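PDB 1ZU4: ftsY from Mycoplasma mycoides, which is the receptor of the signal recognition particle, an SRP54-type protein that joins a helical bundle to a domain of the P-loop NTPase fold. Local coordinates for residues 106-111 and 228-233; 112-117 and 200-205; 116-121 and 232-237; 139-144 and 177-182; 262-267 and 285-290. All coordinates share one frame; numbering follows the deposited sequence.

Contact 1. Residues 106-111 and 228-233; sequences NIFMLV and PHEVLL
Two neighbouring parallel strands of the central sheet, 106-111 and 230-236, meet here, with Phe108, Met109, Leu110 and Val111 paired to Glu230, Val231, Leu232 and Leu233. Backbone bonds run alternately across the seam: Met109 N gives to Glu230 O (2.9 Å), Leu232 N to Met109 O (2.7 Å, nearly straight at 173°), and Val111 N to Leu232 O (2.8 Å). Just before the strand, His229 N is bonded to Ile107 O at 2.8 Å with a bent 134° angle, one residue beyond the cis peptide that precedes Pro228.

On the face carrying Phe108 and Leu232, Glu230 lies alongside the Phe108 ring and points the same way. Its CG sits over one ring face in a CH-pi contact, 4.0 Å from the ring centroid, while His229 CB comes in at the ring edge, 4.0 Å from Phe108 CE2. A bend at chi2 (-75°) turns the Glu230 carboxylate away from the ring, so that OE1 reaches Lys285 in a salt bridge and Ser257 in a hydrogen bond, and OE2 takes the amide of Asp99. On the other face, Met109 CG touches Pro228 CB, and Val111 CG1 meets Val231 CG1 at 3.9 Å. Helix 118-131 packs on the first face and helix 206-221 on the second, the layering of the three-layer alpha/beta P-loop NTPase fold.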
# COMPACT_ATOMS: atom_id res chain seq x y z
N ASN A 106 15.45 -0.46 -12.90
CA ASN A 106 14.80 -0.20 -11.63
C ASN A 106 14.63 -1.55 -10.93
O ASN A 106 14.30 -2.55 -11.56
CB ASN A 106 13.43 0.48 -11.86
CG ASN A 106 13.56 1.80 -12.58
OD1 ASN A 106 13.99 2.79 -11.99
ND2 ASN A 106 13.31 1.80 -13.90
N ILE A 107 14.86 -1.60 -9.63
CA ILE A 107 14.73 -2.85 -8.91
C ILE A 107 13.87 -2.65 -7.66
O ILE A 107 14.25 -1.90 -6.78
CB ILE A 107 16.12 -3.45 -8.54
CG1 ILE A 107 17.02 -3.60 -9.78
CG2 ILE A 107 15.91 -4.78 -7.88
CD1 ILE A 107 18.50 -4.08 -9.51
N PHE A 108 12.74 -3.36 -7.58
CA PHE A 108 11.84 -3.23 -6.45
C PHE A 108 11.70 -4.58 -5.78
O PHE A 108 11.47 -5.60 -6.46
CB PHE A 108 10.42 -2.85 -6.89
CG PHE A 108 10.30 -1.54 -7.57
CD1 PHE A 108 9.12 -1.23 -8.22
CD2 PHE A 108 11.37 -0.61 -7.56
CE1 PHE A 108 9.00 0.01 -8.88
CE2 PHE A 108 11.26 0.62 -8.20
CZ PHE A 108 10.08 0.95 -8.82
N MET A 109 11.81 -4.61 -4.46
CA MET A 109 11.44 -5.84 -3.73
C MET A 109 10.07 -5.78 -3.11
O MET A 109 9.66 -4.77 -2.63
CB MET A 109 12.43 -6.10 -2.60
CG MET A 109 13.86 -6.09 -3.04
SD MET A 109 14.83 -6.50 -1.61
CE MET A 109 16.27 -7.19 -2.46
N LEU A 110 9.35 -6.88 -3.08
CA LEU A 110 8.11 -6.91 -2.36
C LEU A 110 8.34 -7.76 -1.11
O LEU A 110 9.00 -8.79 -1.18
CB LEU A 110 6.99 -7.47 -3.19
CG LEU A 110 6.31 -6.64 -4.31
CD1 LEU A 110 5.11 -6.01 -3.79
CD2 LEU A 110 7.19 -5.63 -5.04
N VAL A 111 7.89 -7.24 0.03
CA VAL A 111 8.13 -7.91 1.33
C VAL A 111 6.86 -7.94 2.15
O VAL A 111 5.88 -7.29 1.80
CB VAL A 111 9.24 -7.22 2.16
CG1 VAL A 111 10.58 -7.24 1.43
CG2 VAL A 111 8.82 -5.79 2.61
N PRO A 228 18.10 -1.81 -3.61
CA PRO A 228 16.74 -1.79 -4.19
C PRO A 228 16.24 -0.35 -4.17
O PRO A 228 16.41 0.39 -3.17
CB PRO A 228 15.91 -2.69 -3.24
CG PRO A 228 16.71 -2.70 -1.93
CD PRO A 228 18.16 -2.48 -2.29
N HIS A 229 15.67 0.06 -5.28
CA HIS A 229 15.08 1.40 -5.41
C HIS A 229 13.78 1.58 -4.61
O HIS A 229 13.49 2.69 -4.13
CB HIS A 229 14.85 1.67 -6.90
CG HIS A 229 16.09 1.51 -7.74
ND1 HIS A 229 17.22 2.26 -7.54
CD2 HIS A 229 16.38 0.66 -8.75
CE1 HIS A 229 18.15 1.89 -8.41
NE2 HIS A 229 17.65 0.95 -9.17
N GLU A 230 13.05 0.48 -4.43
CA GLU A 230 11.95 0.40 -3.48
C GLU A 230 11.95 -0.97 -2.81
O GLU A 230 12.33 -1.97 -3.42
CB GLU A 230 10.59 0.61 -4.22
CG GLU A 230 10.45 2.02 -4.93
CD GLU A 230 10.21 3.15 -3.97
OE1 GLU A 230 9.86 2.93 -2.78
OE2 GLU A 230 10.35 4.31 -4.43
N VAL A 231 11.46 -0.99 -1.57
CA VAL A 231 11.22 -2.19 -0.79
C VAL A 231 9.78 -2.01 -0.32
O VAL A 231 9.49 -1.18 0.56
CB VAL A 231 12.25 -2.32 0.42
CG1 VAL A 231 11.99 -3.58 1.25
CG2 VAL A 231 13.69 -2.33 -0.08
N LEU A 232 8.87 -2.77 -0.92
CA LEU A 232 7.47 -2.46 -0.77
C LEU A 232 6.77 -3.51 0.09
O LEU A 232 6.75 -4.70 -0.22
CB LEU A 232 6.79 -2.26 -2.15
CG LEU A 232 7.34 -1.10 -3.02
CD1 LEU A 232 6.83 -1.21 -4.45
CD2 LEU A 232 7.01 0.29 -2.46
N LEU A 233 6.22 -3.03 1.20
CA LEU A 233 5.44 -3.86 2.13
C LEU A 233 3.94 -3.93 1.80
O LEU A 233 3.29 -2.92 1.59
CB LEU A 233 5.67 -3.31 3.55
CG LEU A 233 5.02 -4.03 4.75
CD1 LEU A 233 5.54 -5.41 4.78
CD2 LEU A 233 5.29 -3.27 6.09

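Contact 2. Residues 112-117 and 200-205; sequences GVNGTG and AGRLQN. With SO4 (sulfate ion), chain B.
Gly201 O is held from one side of the contact by two neighbouring residues: Asn114 N donates a hydrogen bond to it (3.1 Å, 158°), and Val113 CA makes a CA-H...O contact at 3.4 Å. Val113 CG2, anti to the backbone N, comes within 3.6 Å of Gly201 O in van der Waals contact. The return contact runs from Gly201 CA to Gly112 O, again 3.4 Å; with no side chain on Gly201, the two backbones can close to this distance. A water ties the loops together further back, accepting from Gly112 N and donating to Ala200 O at 3.0 Å. The Asn114 side chain also lies close to Gly201.

Beyond this seam, residues 112-117 curl round a sulfate ion. Gly115 N points almost straight at its O2 (174°), and Gly117 N bonds O3 at 3.0 Å, with weaker bonds to O3 from Gly115 N and Thr116 N. Inside the loop, Thr116 OG1 donates to Val113 O at 2.8 Å, pinning the curve from within. Residues 200-205 form the connection from strand 194-198 to helix 206-221. Together the glycines, the sequence and the amides turned toward one anion fit a P-loop (Walker A), packed against the loop that follows the adjacent strand.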
# COMPACT_ATOMS: atom_id res chain seq x y z
N GLY A 112 6.91 -8.67 3.25
CA GLY A 112 5.79 -8.81 4.17
C GLY A 112 5.66 -10.25 4.63
O GLY A 112 6.33 -11.17 4.10
N VAL A 113 4.80 -10.47 5.63
CA VAL A 113 4.48 -11.83 6.08
C VAL A 113 3.60 -12.49 5.06
O VAL A 113 2.68 -11.87 4.47
CB VAL A 113 3.73 -11.90 7.45
CG1 VAL A 113 2.30 -11.46 7.30
CG2 VAL A 113 3.72 -13.34 7.97
N ASN A 114 3.86 -13.76 4.86
CA ASN A 114 3.13 -14.57 3.92
C ASN A 114 1.61 -14.53 4.13
O ASN A 114 1.10 -14.29 5.26
CB ASN A 114 3.72 -15.98 3.95
CG ASN A 114 5.24 -15.95 3.68
OD1 ASN A 114 6.01 -16.73 4.25
ND2 ASN A 114 5.66 -15.04 2.80
N GLY A 115 0.88 -14.67 3.03
CA GLY A 115 -0.58 -14.65 3.06
C GLY A 115 -1.17 -13.27 3.18
O GLY A 115 -2.35 -13.17 3.51
N THR A 116 -0.38 -12.23 2.92
CA THR A 116 -0.89 -10.83 2.86
C THR A 116 -1.14 -10.36 1.44
O THR A 116 -1.71 -9.30 1.25
CB THR A 116 0.04 -9.76 3.52
OG1 THR A 116 1.40 -9.88 3.02
CG2 THR A 116 -0.01 -9.84 5.03
N GLY A 117 -0.69 -11.14 0.44
CA GLY A 117 -0.94 -10.82 -0.97
C GLY A 117 0.24 -10.30 -1.79
O GLY A 117 0.06 -9.54 -2.76
N ALA A 200 10.13 -14.27 0.62
CA ALA A 200 9.31 -14.94 1.62
C ALA A 200 9.38 -14.10 2.89
O ALA A 200 10.33 -13.33 3.06
CB ALA A 200 9.84 -16.37 1.88
N GLY A 201 8.41 -14.25 3.77
CA GLY A 201 8.48 -13.56 5.05
C GLY A 201 7.77 -14.24 6.20
O GLY A 201 6.57 -14.52 6.12
N ARG A 202 8.53 -14.48 7.27
CA ARG A 202 7.99 -14.90 8.57
C ARG A 202 8.83 -14.25 9.65
O ARG A 202 10.05 -14.38 9.62
CB ARG A 202 8.16 -16.40 8.76
CG ARG A 202 7.34 -17.34 7.94
CD ARG A 202 7.58 -18.68 8.55
NE ARG A 202 7.12 -19.80 7.73
CZ ARG A 202 7.42 -21.07 8.00
NH1 ARG A 202 8.18 -21.40 9.06
NH2 ARG A 202 6.95 -22.02 7.21
N LEU A 203 8.23 -13.56 10.61
CA LEU A 203 9.00 -13.04 11.76
C LEU A 203 9.89 -14.11 12.42
O LEU A 203 11.03 -13.83 12.80
CB LEU A 203 8.07 -12.42 12.81
CG LEU A 203 7.16 -11.24 12.44
CD1 LEU A 203 7.94 -9.95 12.06
CD2 LEU A 203 6.21 -11.62 11.35
N GLN A 204 9.39 -15.34 12.50
CA GLN A 204 10.09 -16.50 13.08
C GLN A 204 11.50 -16.70 12.53
O GLN A 204 12.44 -17.00 13.29
CB GLN A 204 9.30 -17.79 12.80
CG GLN A 204 10.01 -19.08 13.27
CD GLN A 204 9.72 -20.30 12.38
OE1 GLN A 204 9.97 -20.27 11.17
NE2 GLN A 204 9.22 -21.39 12.99
N ASN A 205 11.61 -16.58 11.20
CA ASN A 205 12.87 -16.78 10.49
C ASN A 205 13.64 -15.46 10.30
O ASN A 205 14.40 -15.33 9.34
CB ASN A 205 12.63 -17.39 9.08
CG ASN A 205 12.18 -18.86 9.10
OD1 ASN A 205 12.63 -19.69 9.92
ND2 ASN A 205 11.32 -19.20 8.15
S SO4 B . 1.77 -14.12 -0.35
O1 SO4 B . 2.51 -13.89 -1.61
O2 SO4 B . 2.54 -15.16 0.36
O3 SO4 B . 1.75 -12.96 0.56
O4 SO4 B . 0.40 -14.50 -0.69
O HOH W 1 9.64 -10.46 2.81

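Contact 3. Residues 116-121 and 232-237; sequences TGKTTS and LLVIDA. With SO4 (sulfate ion), chain B.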
# COMPACT_ATOMS: atom_id res chain seq x y z
N THR A 116 -0.38 -12.23 2.92
CA THR A 116 -0.89 -10.83 2.86
C THR A 116 -1.14 -10.36 1.44
O THR A 116 -1.71 -9.30 1.25
CB THR A 116 0.04 -9.76 3.52
OG1 THR A 116 1.40 -9.88 3.02
CG2 THR A 116 -0.01 -9.84 5.03
N GLY A 117 -0.69 -11.14 0.44
CA GLY A 117 -0.94 -10.82 -0.97
C GLY A 117 0.24 -10.30 -1.79
O GLY A 117 0.06 -9.54 -2.76
N LYS A 118 1.45 -10.72 -1.42
CA LYS A 118 2.65 -10.29 -2.16
C LYS A 118 2.66 -10.73 -3.62
O LYS A 118 2.88 -9.90 -4.48
CB LYS A 118 3.93 -10.77 -1.47
CG LYS A 118 3.99 -10.36 -0.02
CD LYS A 118 5.30 -10.75 0.65
CE LYS A 118 5.49 -12.23 0.75
NZ LYS A 118 6.63 -12.47 1.66
N THR A 119 2.40 -12.02 -3.89
CA THR A 119 2.62 -12.53 -5.23
C THR A 119 1.56 -11.98 -6.17
O THR A 119 1.88 -11.65 -7.28
CB THR A 119 2.72 -14.10 -5.35
OG1 THR A 119 1.42 -14.70 -5.21
CG2 THR A 119 3.66 -14.67 -4.30
N THR A 120 0.32 -11.85 -5.71
CA THR A 120 -0.72 -11.14 -6.45
C THR A 120 -0.30 -9.69 -6.76
O THR A 120 -0.37 -9.25 -7.90
CB THR A 120 -2.08 -11.18 -5.66
OG1 THR A 120 -2.61 -12.50 -5.72
CG2 THR A 120 -3.11 -10.20 -6.22
N SER A 121 0.16 -8.97 -5.74
CA SER A 121 0.50 -7.57 -5.89
C SER A 121 1.69 -7.41 -6.81
O SER A 121 1.76 -6.49 -7.60
CB SER A 121 0.86 -6.93 -4.52
OG SER A 121 -0.25 -6.83 -3.70
N LEU A 232 8.87 -2.77 -0.92
CA LEU A 232 7.47 -2.46 -0.77
C LEU A 232 6.77 -3.51 0.09
O LEU A 232 6.75 -4.70 -0.22
CB LEU A 232 6.79 -2.26 -2.15
CG LEU A 232 7.34 -1.10 -3.02
CD1 LEU A 232 6.83 -1.21 -4.45
CD2 LEU A 232 7.01 0.29 -2.46
N LEU A 233 6.22 -3.03 1.20
CA LEU A 233 5.44 -3.86 2.13
C LEU A 233 3.94 -3.93 1.80
O LEU A 233 3.29 -2.92 1.59
CB LEU A 233 5.67 -3.31 3.55
CG LEU A 233 5.02 -4.03 4.75
CD1 LEU A 233 5.54 -5.41 4.78
CD2 LEU A 233 5.29 -3.27 6.09
N VAL A 234 3.35 -5.13 1.80
CA VAL A 234 1.95 -5.29 1.45
C VAL A 234 1.14 -5.31 2.73
O VAL A 234 1.42 -6.06 3.67
CB VAL A 234 1.66 -6.56 0.58
CG1 VAL A 234 0.17 -6.74 0.34
CG2 VAL A 234 2.35 -6.46 -0.77
N ILE A 235 0.15 -4.45 2.80
CA ILE A 235 -0.77 -4.53 3.90
C ILE A 235 -2.11 -4.78 3.30
O ILE A 235 -2.54 -4.00 2.45
CB ILE A 235 -0.82 -3.19 4.70
CG1 ILE A 235 0.57 -2.88 5.29
CG2 ILE A 235 -1.86 -3.31 5.78
CD1 ILE A 235 0.66 -1.52 5.98
N ASP A 236 -2.76 -5.83 3.76
CA ASP A 236 -4.20 -6.11 3.53
C ASP A 236 -5.18 -5.23 4.34
O ASP A 236 -5.40 -5.44 5.57
CB ASP A 236 -4.45 -7.60 3.89
CG ASP A 236 -5.82 -8.10 3.48
OD1 ASP A 236 -6.79 -7.32 3.28
OD2 ASP A 236 -5.94 -9.33 3.37
N ALA A 237 -5.83 -4.29 3.64
CA ALA A 237 -6.75 -3.36 4.32
C ALA A 237 -7.90 -4.05 5.10
O ALA A 237 -8.41 -3.50 6.11
CB ALA A 237 -7.29 -2.32 3.36
S SO4 B . 1.77 -14.12 -0.35
O1 SO4 B . 2.51 -13.89 -1.61
O2 SO4 B . 2.54 -15.16 0.36
O3 SO4 B . 1.75 -12.96 0.56
O4 SO4 B . 0.40 -14.50 -0.69
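Val234 meets Thr116 and Ser121 purely by van der Waals contact; no hydrogen bond crosses between these two segments. The valine points from strand 230-236 toward the start of helix 118-131, and its two methyls divide the work. CG1, anti to the backbone N (chi1 175°), presses on the carbonyl of Thr116, 3.3 Å from Thr116 O. CG2 goes under the first helical turn, 3.9 Å from Ser121 OG and 4.1 Å from Lys118 CA. Asp236 CB grazes Thr116 O more loosely, and its carboxylate is engaged by Thr238 through OD1.

Hydrogen bonds within 116-121 stiffen the surface that Val234 touches. Gly117 O takes two donors of the same residue, Ser121 N and Ser121 OG (2.9 Å), which arrive from opposite faces of its carbonyl plane. This fixes the serine hydroxyl beside the valine.

Bonds to the sulfate lie on the far side of the turn. Lys118 N reaches O3 at 3.0 Å and a fairly straight 165°, and Thr119 N reaches O1 at 3.0 Å. The aliphatic part of Lys118 runs past the ion, CG 3.5 Å from O3. A bend at chi3 (-66°) helps carry the chain onward, so that Lys118 NZ ends 5.0 Å from the sulfate O3 and instead bonds Thr199 O and Gly112 O.

The anion is thus bound mainly by backbone N-H groups at a helix N-terminus, whose dipole probably favours negative charge, while the contact with the sheet is made chiefly by a valine, without hydrogen bonds.

Contact 4. Residues 139-144 and 177-182; sequences AAADTF and ASVVFD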
# COMPACT_ATOMS: atom_id res chain seq x y z
N ALA A 139 11.55 -12.04 -10.37
CA ALA A 139 12.40 -13.02 -9.73
C ALA A 139 11.56 -13.63 -8.69
O ALA A 139 11.30 -13.00 -7.67
CB ALA A 139 13.70 -12.36 -9.07
N ALA A 140 11.13 -14.86 -8.95
CA ALA A 140 10.38 -15.69 -8.01
C ALA A 140 11.27 -16.20 -6.87
O ALA A 140 11.54 -17.42 -6.78
CB ALA A 140 9.77 -16.88 -8.76
N ALA A 141 11.69 -15.29 -5.99
CA ALA A 141 12.65 -15.62 -4.92
C ALA A 141 12.00 -15.99 -3.59
O ALA A 141 12.70 -16.15 -2.59
CB ALA A 141 13.66 -14.49 -4.72
N ASP A 142 10.68 -16.14 -3.60
CA ASP A 142 9.99 -16.80 -2.50
C ASP A 142 9.96 -18.26 -2.84
O ASP A 142 8.99 -18.77 -3.43
CB ASP A 142 8.56 -16.27 -2.33
CG ASP A 142 7.90 -16.75 -1.05
OD1 ASP A 142 8.32 -17.78 -0.47
OD2 ASP A 142 6.96 -16.07 -0.61
N THR A 143 11.04 -18.94 -2.49
CA THR A 143 11.22 -20.36 -2.79
C THR A 143 10.70 -21.25 -1.64
O THR A 143 10.82 -22.47 -1.72
CB THR A 143 12.72 -20.71 -3.07
OG1 THR A 143 13.48 -20.45 -1.88
CG2 THR A 143 13.31 -19.88 -4.22
N PHE A 144 10.12 -20.65 -0.59
CA PHE A 144 9.67 -21.46 0.57
C PHE A 144 8.60 -22.52 0.21
O PHE A 144 8.50 -23.58 0.86
CB PHE A 144 9.19 -20.61 1.77
CG PHE A 144 8.76 -21.47 2.93
CD1 PHE A 144 9.70 -21.88 3.89
CD2 PHE A 144 7.45 -21.97 3.01
CE1 PHE A 144 9.33 -22.75 4.95
CE2 PHE A 144 7.06 -22.84 4.05
CZ PHE A 144 8.00 -23.23 5.03
N ALA A 177 18.69 -16.14 -2.90
CA ALA A 177 19.67 -15.32 -3.59
C ALA A 177 20.07 -15.91 -4.90
O ALA A 177 20.50 -15.18 -5.77
CB ALA A 177 20.93 -15.04 -2.74
N SER A 178 19.98 -17.23 -5.07
CA SER A 178 20.44 -17.78 -6.36
C SER A 178 19.47 -17.40 -7.48
O SER A 178 19.88 -17.15 -8.59
CB SER A 178 20.68 -19.29 -6.29
OG SER A 178 19.45 -19.97 -6.09
N VAL A 179 18.18 -17.32 -7.17
CA VAL A 179 17.20 -16.84 -8.16
C VAL A 179 17.49 -15.36 -8.50
O VAL A 179 17.48 -14.95 -9.66
CB VAL A 179 15.78 -16.97 -7.60
CG1 VAL A 179 14.74 -16.46 -8.61
CG2 VAL A 179 15.50 -18.45 -7.12
N VAL A 180 17.80 -14.57 -7.48
CA VAL A 180 18.17 -13.15 -7.70
C VAL A 180 19.44 -13.07 -8.53
O VAL A 180 19.50 -12.33 -9.49
CB VAL A 180 18.21 -12.39 -6.39
CG1 VAL A 180 18.84 -10.99 -6.55
CG2 VAL A 180 16.78 -12.33 -5.83
N PHE A 181 20.45 -13.89 -8.21
CA PHE A 181 21.64 -13.98 -9.09
C PHE A 181 21.27 -14.24 -10.57
O PHE A 181 21.74 -13.54 -11.49
CB PHE A 181 22.62 -15.08 -8.58
CG PHE A 181 23.85 -15.25 -9.44
CD1 PHE A 181 25.08 -14.76 -9.03
CD2 PHE A 181 23.78 -15.94 -10.66
CE1 PHE A 181 26.21 -14.92 -9.80
CE2 PHE A 181 24.93 -16.11 -11.46
CZ PHE A 181 26.14 -15.60 -11.01
N ASP A 182 20.40 -15.22 -10.81
CA ASP A 182 20.00 -15.49 -12.19
C ASP A 182 19.23 -14.35 -12.85
O ASP A 182 19.49 -14.00 -14.02
CB ASP A 182 19.20 -16.79 -12.27
CG ASP A 182 20.09 -18.02 -12.10
OD1 ASP A 182 21.34 -17.89 -12.28
OD2 ASP A 182 19.53 -19.11 -11.84
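Val179 and Val180 on helix 176-189 pack onto the end of strand 136-140 and the turn after it, entirely through apolar and backbone contacts. Val179 uses both of its branches. Its CG1, anti to the backbone N (chi1 179°), rests 3.8 Å from Ala140 O and 4.3 Å from Ala139 CB, whereas CG2 meets Thr143 CG2 tip to tip at 3.9 Å. One residue along the helix, Val180 CG2 presses on Ala141 CB at 4.0 Å.

In the fold, helix 176-189 belongs to a beta-alpha-beta crossover from strand 164-167 to strand 194-198, and strand 136-140 lies between those two in the sheet. The helix therefore packs across the strand that its own connection passes over.

Further out, the backbone is shaped by an inverse gamma turn centred on Ala140, closed by a weak bond from Ala141 N to Ala139 O (2.9 Å), which brings Ala139 and Ala141 round with both methyls directed at the helix. Thr143 is held in place by its hydroxyl: OG1 bonds Ala174 O, just ahead of the helix, and the methyl is left facing Val179. Helix 206-221 also touches Val180, through Met216 and Ile220, and Met216 reaches Ala141 as well.

Contact 5. Residues 262-267 and 285-290; sequences TKMDST and KMIGVG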
# COMPACT_ATOMS: atom_id res chain seq x y z
N THR A 262 -3.73 -3.26 -0.14
CA THR A 262 -4.57 -4.09 -0.98
C THR A 262 -5.92 -4.25 -0.38
O THR A 262 -6.13 -3.96 0.82
CB THR A 262 -3.98 -5.50 -1.14
OG1 THR A 262 -3.87 -6.11 0.16
CG2 THR A 262 -2.60 -5.44 -1.80
N LYS A 263 -6.86 -4.69 -1.23
CA LYS A 263 -8.21 -5.07 -0.79
C LYS A 263 -9.00 -3.96 -0.21
O LYS A 263 -9.93 -4.20 0.56
CB LYS A 263 -8.18 -6.28 0.16
CG LYS A 263 -7.84 -7.56 -0.61
CD LYS A 263 -7.70 -8.78 0.27
CE LYS A 263 -6.82 -9.80 -0.42
NZ LYS A 263 -7.32 -10.12 -1.84
N MET A 264 -8.69 -2.72 -0.60
CA MET A 264 -9.46 -1.59 -0.11
C MET A 264 -10.95 -1.79 -0.37
O MET A 264 -11.76 -1.49 0.49
CB MET A 264 -8.98 -0.28 -0.73
CG MET A 264 -9.37 0.95 0.11
SD MET A 264 -8.97 0.90 1.90
CE MET A 264 -10.32 1.88 2.57
N ASP A 265 -11.29 -2.28 -1.57
CA ASP A 265 -12.68 -2.55 -1.99
C ASP A 265 -13.51 -3.39 -1.01
O ASP A 265 -14.75 -3.28 -0.99
CB ASP A 265 -12.71 -3.18 -3.39
CG ASP A 265 -12.05 -4.56 -3.44
OD1 ASP A 265 -10.95 -4.72 -2.89
OD2 ASP A 265 -12.60 -5.50 -4.07
N SER A 266 -12.83 -4.22 -0.22
CA SER A 266 -13.46 -5.20 0.67
C SER A 266 -13.51 -4.66 2.11
O SER A 266 -14.05 -5.31 3.02
CB SER A 266 -12.67 -6.52 0.65
OG SER A 266 -12.32 -6.93 -0.67
N THR A 267 -12.96 -3.46 2.28
CA THR A 267 -12.77 -2.81 3.57
C THR A 267 -13.88 -1.78 3.84
O THR A 267 -14.12 -0.89 3.01
CB THR A 267 -11.39 -2.10 3.58
OG1 THR A 267 -10.37 -3.07 3.31
CG2 THR A 267 -11.12 -1.43 4.87
N LYS A 285 2.10 3.81 -1.45
CA LYS A 285 2.51 4.17 -2.81
C LYS A 285 1.65 3.57 -3.92
O LYS A 285 1.59 4.13 -5.02
CB LYS A 285 3.99 3.86 -3.05
CG LYS A 285 4.93 4.71 -2.12
CD LYS A 285 6.35 4.59 -2.51
CE LYS A 285 7.22 5.46 -1.60
NZ LYS A 285 8.63 5.47 -2.11
N MET A 286 1.02 2.45 -3.65
CA MET A 286 0.14 1.82 -4.62
C MET A 286 -1.02 1.33 -3.79
O MET A 286 -0.85 0.96 -2.64
CB MET A 286 0.77 0.58 -5.30
CG MET A 286 2.00 0.82 -6.18
SD MET A 286 1.67 1.66 -7.75
CE MET A 286 1.63 0.28 -8.85
N ILE A 287 -2.20 1.34 -4.38
CA ILE A 287 -3.39 0.84 -3.73
C ILE A 287 -4.15 -0.14 -4.65
O ILE A 287 -4.42 0.19 -5.80
CB ILE A 287 -4.33 1.98 -3.28
CG1 ILE A 287 -5.55 1.43 -2.52
CG2 ILE A 287 -4.71 2.93 -4.46
CD1 ILE A 287 -6.47 2.54 -1.99
N GLY A 288 -4.48 -1.31 -4.11
CA GLY A 288 -5.24 -2.37 -4.81
C GLY A 288 -6.74 -2.07 -4.76
O GLY A 288 -7.34 -1.90 -3.67
N VAL A 289 -7.35 -2.02 -5.94
CA VAL A 289 -8.73 -1.53 -6.07
C VAL A 289 -9.74 -2.67 -6.33
O VAL A 289 -10.97 -2.48 -6.32
CB VAL A 289 -8.76 -0.47 -7.20
CG1 VAL A 289 -10.05 -0.54 -8.02
CG2 VAL A 289 -8.48 0.92 -6.62
N GLY A 290 -9.21 -3.87 -6.54
CA GLY A 290 -10.03 -5.03 -6.91
C GLY A 290 -9.22 -6.27 -7.25
O GLY A 290 -8.01 -6.32 -7.00
O HOH W 2 -6.74 -5.54 -4.11
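Met264 and Ile287 lay their side chains slantwise across each other, Met264 CG resting 3.9 Å from Ile287 CD1. Ile287 gets there by an extended chain, with CG1 anti to the backbone N (chi1 -177°), while Met264 bends at chi2 and carries its sulfur end off. The backbones are linked by a weak bond from Met264 N to Gly288 O (3.5 Å). Asp265 meets the end of the second segment: its CB lies 3.5 Å from Val289 O, and OD2 sits 3.9 Å from Gly290 CA. Gly290 N is buried here without a hydrogen-bond partner in the model. A water links the two segments, accepting from Lys263 N (3.0 Å) and donating to Gly290 O.

The short 3-10 turn 264-266 is braced at Lys263 O, which Ser266 N and Thr267 OG1 approach from opposite faces of its carbonyl plane. The TKMD sequence of residues 262-265 matches the TKxD motif of the wider GTPase family. It begins on the last residue of strand 258-262, which lies between strands 230-236 and 284-288 in the sheet; Thr262 pairs by backbone with Ile235 and Ala237, Met286 packs on helix 118-131, and Asp265 O takes a bond from Lys13 of helix 12-27.

How the contacts relate
The sulfate sits where contacts 2 and 3 come together, in what is probably the P-loop: they share Thr116 and Gly117, their centres lie about 10 Å apart, and both bind the ion. Contact 1 supplies the sheet floor, since strand 106-111 runs into the loop of contact 2 and strand 230-236 continues into contact 3; Leu233 CD1 packs on Gly112 CA at 3.5 Å. Contact 5 joins contact 3 through the next strand, Ala237 N lying 2.9 Å from Thr262 O. Contact 4 reaches contact 2 through Asp142, whose OD1 lies beside Ala200 CB. Contacts 4 and 5 stand towards opposite edges of the sheet, centres about 27 Å apart, without touching.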